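Local atomic coordinates of effector EagT6 (Pseudomonas aeruginosa, PDB entry 1TU1), a protein that acts as a homodimer in loading the toxin Tse6 onto VgrG1a and is essential for delivery of Tse6 to target cells. Residues 83-88 against 106-111. Sequence-based numbering, arbitrary orientation.
Sequences GHAAVL and FIERRP
The open end of the beta hairpin of strands 84-95 and 98-107 lies here, within the six-stranded antiparallel sheet. V87 and F106 form a hydrogen-bonded pair. F106 N reaches V87 O at 2.8 Å, in a nearly straight bond. V87 N reaches F106 O at 2.9 Å. A86 and I107 are the next, non-hydrogen-bonded pair. There A86 CA also makes a bent CA-H...O contact with F106 O (3.0 Å), so this carbonyl receives two contacts. Beyond the last bridge, E108 N bonds A85 O (2.8 Å), almost along the C=O axis. The E108 side chain is extended, with CG anti to the backbone N (chi1 -167°). This brings OE1 beside the A85 methyl. A water links the two segments, accepting from A85 N and donating to E108 OE1 (2.7 Å from the water O). Q48 binds the other oxygen, OE2. The H84 ring presents its CD2 edge to E108 O, in plane at 3.3 Å, while ND1 bonds H82 O. H84 CB packs on I107 CG2. V87 and F106 share one sheet face, where F106 meets Y56 and Q60 of helix 53-67. This is the open end of an antiparallel beta hairpin, where one backbone bond and a water continue the pairing past the last bridge.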
loop_
_atom_site.group_PDB
_atom_site.type_symbol
_atom_site.label_atom_id
_atom_site.label_comp_id
_atom_site.label_asym_id
_atom_site.label_seq_id
_atom_site.Cartn_x
_atom_site.Cartn_y
_atom_site.Cartn_z
ATOM N N GLY A 83 -23.842 -3.907 -4.420
ATOM C CA GLY A 83 -24.657 -2.898 -3.766
ATOM C C GLY A 83 -23.966 -1.572 -3.619
ATOM O O GLY A 83 -24.614 -0.605 -3.259
ATOM N N HIS A 84 -22.652 -1.525 -3.862
ATOM C CA HIS A 84 -21.881 -0.298 -3.775
ATOM C C HIS A 84 -21.942 0.455 -5.098
ATOM O O HIS A 84 -21.709 -0.108 -6.159
ATOM C CB HIS A 84 -20.415 -0.583 -3.444
ATOM C CG HIS A 84 -20.195 -1.216 -2.112
ATOM N ND1 HIS A 84 -20.796 -2.401 -1.733
ATOM C CD2 HIS A 84 -19.461 -0.804 -1.053
ATOM C CE1 HIS A 84 -20.427 -2.692 -0.497
ATOM N NE2 HIS A 84 -19.622 -1.738 -0.061
ATOM N N ALA A 85 -22.228 1.746 -5.031
ATOM C CA ALA A 85 -22.131 2.603 -6.198
ATOM C C ALA A 85 -20.674 2.684 -6.698
ATOM O O ALA A 85 -19.735 2.873 -5.921
ATOM C CB ALA A 85 -22.637 3.998 -5.873
ATOM N N ALA A 86 -20.515 2.602 -8.008
ATOM C CA ALA A 86 -19.207 2.652 -8.611
ATOM C C ALA A 86 -19.261 3.336 -9.969
ATOM O O ALA A 86 -20.285 3.331 -10.633
ATOM C CB ALA A 86 -18.675 1.229 -8.743
ATOM N N VAL A 87 -18.156 3.948 -10.357
ATOM C CA VAL A 87 -17.999 4.498 -11.696
ATOM C C VAL A 87 -16.680 3.984 -12.292
ATOM O O VAL A 87 -15.625 4.101 -11.655
ATOM C CB VAL A 87 -17.991 6.019 -11.671
ATOM C CG1 VAL A 87 -17.710 6.608 -13.080
ATOM C CG2 VAL A 87 -19.316 6.561 -11.118
ATOM N N LEU A 88 -16.757 3.408 -13.493
ATOM C CA LEU A 88 -15.580 3.115 -14.327
ATOM C C LEU A 88 -15.347 4.222 -15.344
ATOM O O LEU A 88 -16.269 4.599 -16.117
ATOM C CB LEU A 88 -15.729 1.759 -15.028
ATOM C CG LEU A 88 -14.733 1.409 -16.153
ATOM C CD1 LEU A 88 -13.312 1.380 -15.641
ATOM C CD2 LEU A 88 -15.068 0.063 -16.736
ATOM N N PHE A 106 -13.970 3.768 -9.395
ATOM C CA PHE A 106 -14.166 4.396 -8.102
ATOM C C PHE A 106 -15.308 3.680 -7.449
ATOM O O PHE A 106 -16.391 3.566 -8.048
ATOM C CB PHE A 106 -14.503 5.863 -8.286
ATOM C CG PHE A 106 -13.442 6.650 -8.963
ATOM C CD1 PHE A 106 -12.556 7.409 -8.219
ATOM C CD2 PHE A 106 -13.315 6.642 -10.347
ATOM C CE1 PHE A 106 -11.567 8.169 -8.834
ATOM C CE2 PHE A 106 -12.317 7.411 -10.983
ATOM C CZ PHE A 106 -11.438 8.167 -10.224
ATOM N N ILE A 107 -15.080 3.154 -6.240
ATOM C CA ILE A 107 -16.104 2.412 -5.524
ATOM C C ILE A 107 -16.427 3.144 -4.233
ATOM O O ILE A 107 -15.585 3.282 -3.355
ATOM C CB ILE A 107 -15.666 0.967 -5.198
ATOM C CG1 ILE A 107 -15.141 0.254 -6.452
ATOM C CG2 ILE A 107 -16.832 0.200 -4.536
ATOM C CD1 ILE A 107 -14.601 -1.128 -6.177
ATOM N N GLU A 108 -17.660 3.624 -4.130
ATOM C CA GLU A 108 -18.102 4.326 -2.938
ATOM C C GLU A 108 -18.000 3.400 -1.728
ATOM O O GLU A 108 -18.561 2.338 -1.721
ATOM C CB GLU A 108 -19.560 4.795 -3.052
ATOM C CG GLU A 108 -19.862 5.778 -1.928
ATOM C CD GLU A 108 -21.294 6.318 -1.918
ATOM O OE1 GLU A 108 -22.223 5.664 -2.463
ATOM O OE2 GLU A 108 -21.437 7.405 -1.334
ATOM N N ARG A 109 -17.314 3.873 -0.700
ATOM C CA ARG A 109 -17.259 3.221 0.596
ATOM C C ARG A 109 -16.913 4.268 1.647
ATOM O O ARG A 109 -16.322 5.290 1.353
ATOM C CB ARG A 109 -16.163 2.143 0.576
ATOM C CG ARG A 109 -16.064 1.259 1.773
ATOM C CD ARG A 109 -15.158 0.024 1.534
ATOM N NE ARG A 109 -15.282 -0.931 2.625
ATOM C CZ ARG A 109 -14.754 -0.787 3.839
ATOM N NH1 ARG A 109 -14.007 0.249 4.143
ATOM N NH2 ARG A 109 -14.968 -1.705 4.767
ATOM N N ARG A 110 -17.237 3.958 2.893
ATOM C CA ARG A 110 -16.822 4.766 4.035
ATOM C C ARG A 110 -15.852 3.956 4.877
ATOM O O ARG A 110 -16.047 2.760 5.056
ATOM C CB ARG A 110 -18.042 5.100 4.884
ATOM C CG ARG A 110 -19.003 5.960 4.170
ATOM C CD ARG A 110 -18.450 7.332 3.999
ATOM N NE ARG A 110 -19.330 8.177 3.208
ATOM C CZ ARG A 110 -18.940 9.314 2.664
ATOM N NH1 ARG A 110 -17.692 9.726 2.838
ATOM N NH2 ARG A 110 -19.808 10.046 1.954
ATOM N N PRO A 111 -14.809 4.579 5.404
ATOM C CA PRO A 111 -14.582 6.021 5.372
ATOM C C PRO A 111 -13.899 6.588 4.136
ATOM O O PRO A 111 -13.659 7.799 4.099
ATOM C CB PRO A 111 -13.655 6.206 6.578
ATOM C CG PRO A 111 -12.800 4.952 6.513
ATOM C CD PRO A 111 -13.735 3.876 6.126
HETATM O O HOH W 1 -22.726 3.053 -2.493
#